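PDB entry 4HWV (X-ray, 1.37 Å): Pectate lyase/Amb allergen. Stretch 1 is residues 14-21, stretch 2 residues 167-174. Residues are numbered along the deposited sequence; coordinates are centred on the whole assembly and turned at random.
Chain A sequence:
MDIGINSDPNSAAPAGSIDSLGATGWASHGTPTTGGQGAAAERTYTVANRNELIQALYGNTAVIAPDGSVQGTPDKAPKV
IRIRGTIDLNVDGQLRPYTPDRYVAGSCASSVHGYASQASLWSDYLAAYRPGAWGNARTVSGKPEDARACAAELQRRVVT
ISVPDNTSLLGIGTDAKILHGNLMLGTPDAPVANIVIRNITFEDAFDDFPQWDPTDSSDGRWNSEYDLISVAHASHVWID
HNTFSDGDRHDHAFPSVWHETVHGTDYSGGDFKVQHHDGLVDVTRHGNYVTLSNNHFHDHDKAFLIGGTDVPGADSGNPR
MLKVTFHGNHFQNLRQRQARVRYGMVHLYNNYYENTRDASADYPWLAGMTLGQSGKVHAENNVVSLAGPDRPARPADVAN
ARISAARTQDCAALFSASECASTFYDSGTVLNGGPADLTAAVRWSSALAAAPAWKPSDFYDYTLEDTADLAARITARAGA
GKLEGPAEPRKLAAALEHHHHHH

Stretch 1, residues 14-21: PAGSIDSL
Stretch 2 167-174: TSLLGIGT

Residues 14-21 form an irregular segment that runs roughly antiparallel to residues 167-174, the two end-to-end directions lying 157° apart. The second stretch is strand through Thr167 to Leu170 and includes Gly171 in that strand, while Gly173 and Thr174 leave the extended conformation. No backbone hydrogen bond joins the two, so the contact rests on packing of side chains against side chains and backbone atoms, and on one hydroxyl pair; it buries 319 Å² in all. The register pairs Ala15 with Gly173 (CA to CA 4.6 Å), Gly16 with Ile172 (CA to CA 4.8 Å), Ile18 with Leu170 (CA to CA 7.4 Å) and Ser20 with Ser168 (CA to CA 6.7 Å): close at the two pairs that contain a glycine, wider at the two pairs whose CA-to-CB bonds point toward each other's stretch.

Pro14 (phi/psi -56/143) opens a type II turn that ends at Ser17. Its O accepts a weak bond from Ser17 N at 3.2 Å and a shorter one from Ser17 OG at 2.7 Å, the serine being in the p rotamer (78°). Ala15 (-53/137) takes the second position of the turn and sets its CB, directed sideways, 4.1 Å from Gly173 CA and 4.1 Å from Ile172 CG2. Gly173 lies at 73/-146, a positive phi that favours glycine; an ideal CB there would stand 4.1 Å from Ala15 CB.

Gly16, at 83/11, holds the third position, where a CB would jam against the carbonyl O of Ala15. The turn itself therefore calls for glycine. Its N lies 3.9 Å from CG2 of Ile172, whose side chain is m, t (-65°, 168°) on a backbone of -92/128. Ser17 (-121/-13) points away and stays out of the contact.

Ile18 (-58/149; chi1 t at -162°, chi2 p at 70°) starts toward the strand, but the end of its side chain leads away. Its CG2 packs 4.2 Å from CB of Leu170, while its backbone O comes 3.5 Å from Leu170 CD1. Leu170 (-129/113; m, t at -59° and 175°) is a hub, covered by 62 Å², the most of any residue here. Asp19 (-107/-160, chi1 p at 63°) directs its CA-to-CB bond away, yet its O still lies 3.9 Å from Leu170 CD2.

Ser20 (-116/9, m at -58°) supplies the polar anchor. Its OG and Ser168 OG are hydrogen-bonded at 2.6 Å, both CA-to-CB bonds directed toward the other stretch; Ser168 is also m (-67°) on a strand backbone of -111/129. Ser20 OG also lies 3.8 Å from Leu170 CD1, so the polar pair borders the apolar packing. Leu21 (-91/150; m, t) passes beyond the contact.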

# COMPACT_ATOMS: atom_id res chain seq x y z
N PRO A 14 25.41 -12.01 10.85
CA PRO A 14 25.25 -10.72 11.52
C PRO A 14 24.92 -9.62 10.52
O PRO A 14 25.43 -9.60 9.40
CB PRO A 14 26.63 -10.49 12.14
CG PRO A 14 27.18 -11.84 12.36
CD PRO A 14 26.70 -12.65 11.18
N ALA A 15 24.07 -8.69 10.93
CA ALA A 15 23.71 -7.56 10.08
C ALA A 15 24.96 -6.84 9.59
O ALA A 15 25.91 -6.60 10.35
CB ALA A 15 22.83 -6.62 10.84
N GLY A 16 24.97 -6.48 8.30
CA GLY A 16 26.08 -5.74 7.74
C GLY A 16 27.27 -6.58 7.33
O GLY A 16 28.32 -6.02 7.02
N SER A 17 27.13 -7.90 7.29
CA SER A 17 28.28 -8.76 7.04
C SER A 17 28.18 -9.66 5.81
O SER A 17 29.20 -10.23 5.41
CB SER A 17 28.59 -9.61 8.26
OG SER A 17 27.69 -10.71 8.37
N ILE A 18 27.01 -9.83 5.21
CA ILE A 18 26.92 -10.72 4.06
C ILE A 18 27.87 -10.29 2.93
O ILE A 18 28.17 -9.11 2.76
CB ILE A 18 25.46 -10.82 3.51
CG1 ILE A 18 25.28 -12.05 2.62
CG2 ILE A 18 25.04 -9.54 2.78
CD1 ILE A 18 25.32 -13.37 3.37
N ASP A 19 28.36 -11.27 2.17
CA ASP A 19 29.22 -10.97 1.03
C ASP A 19 28.49 -11.19 -0.29
O ASP A 19 27.27 -11.21 -0.33
CB ASP A 19 30.54 -11.75 1.11
CG ASP A 19 30.35 -13.25 1.05
OD1 ASP A 19 29.24 -13.73 0.76
OD2 ASP A 19 31.32 -13.96 1.27
N SER A 20 29.26 -11.34 -1.37
CA SER A 20 28.70 -11.29 -2.71
C SER A 20 28.84 -12.60 -3.46
O SER A 20 28.55 -12.64 -4.66
CB SER A 20 29.33 -10.16 -3.53
OG SER A 20 29.13 -8.90 -2.88
N LEU A 21 29.27 -13.65 -2.77
CA LEU A 21 29.50 -14.94 -3.41
C LEU A 21 28.27 -15.83 -3.38
O LEU A 21 27.43 -15.73 -2.46
CB LEU A 21 30.65 -15.66 -2.73
CG LEU A 21 31.93 -14.86 -2.85
CD1 LEU A 21 33.04 -15.57 -2.10
CD2 LEU A 21 32.31 -14.67 -4.30
N THR A 167 29.97 -3.98 -8.97
CA THR A 167 29.23 -3.37 -7.88
C THR A 167 28.41 -4.40 -7.13
O THR A 167 27.68 -5.17 -7.76
CB THR A 167 28.27 -2.29 -8.42
OG1 THR A 167 29.04 -1.29 -9.10
CG2 THR A 167 27.48 -1.63 -7.29
N SER A 168 28.52 -4.37 -5.81
CA SER A 168 27.58 -5.07 -4.95
C SER A 168 26.71 -4.09 -4.18
O SER A 168 27.24 -3.15 -3.57
CB SER A 168 28.31 -5.96 -3.94
OG SER A 168 28.97 -7.01 -4.63
N LEU A 169 25.39 -4.30 -4.24
CA LEU A 169 24.44 -3.58 -3.41
C LEU A 169 23.88 -4.60 -2.43
O LEU A 169 23.23 -5.57 -2.85
CB LEU A 169 23.30 -3.00 -4.25
CG LEU A 169 23.72 -1.98 -5.30
CD1 LEU A 169 22.56 -1.63 -6.21
CD2 LEU A 169 24.23 -0.72 -4.67
N LEU A 170 24.15 -4.39 -1.14
CA LEU A 170 23.86 -5.41 -0.13
C LEU A 170 23.06 -4.78 0.99
O LEU A 170 23.54 -3.89 1.68
CB LEU A 170 25.17 -6.02 0.43
CG LEU A 170 26.09 -6.68 -0.61
CD1 LEU A 170 27.39 -7.12 0.05
CD2 LEU A 170 25.46 -7.87 -1.35
N GLY A 171 21.80 -5.18 1.14
CA GLY A 171 21.01 -4.64 2.23
C GLY A 171 21.55 -5.04 3.59
O GLY A 171 22.02 -6.16 3.76
N ILE A 172 21.44 -4.13 4.57
CA ILE A 172 21.77 -4.46 5.95
C ILE A 172 20.52 -4.95 6.70
O ILE A 172 19.48 -4.28 6.70
CB ILE A 172 22.32 -3.23 6.70
CG1 ILE A 172 23.66 -2.81 6.08
CG2 ILE A 172 22.44 -3.50 8.20
CD1 ILE A 172 24.15 -1.45 6.54
N GLY A 173 20.62 -6.11 7.35
CA GLY A 173 19.56 -6.48 8.29
C GLY A 173 18.27 -6.90 7.60
O GLY A 173 18.28 -7.50 6.52
N THR A 174 17.16 -6.57 8.23
CA THR A 174 15.86 -7.05 7.77
C THR A 174 15.00 -5.93 7.20
O THR A 174 13.85 -6.17 6.82
CB THR A 174 15.10 -7.72 8.92
OG1 THR A 174 14.98 -6.79 10.00
CG2 THR A 174 15.84 -8.98 9.40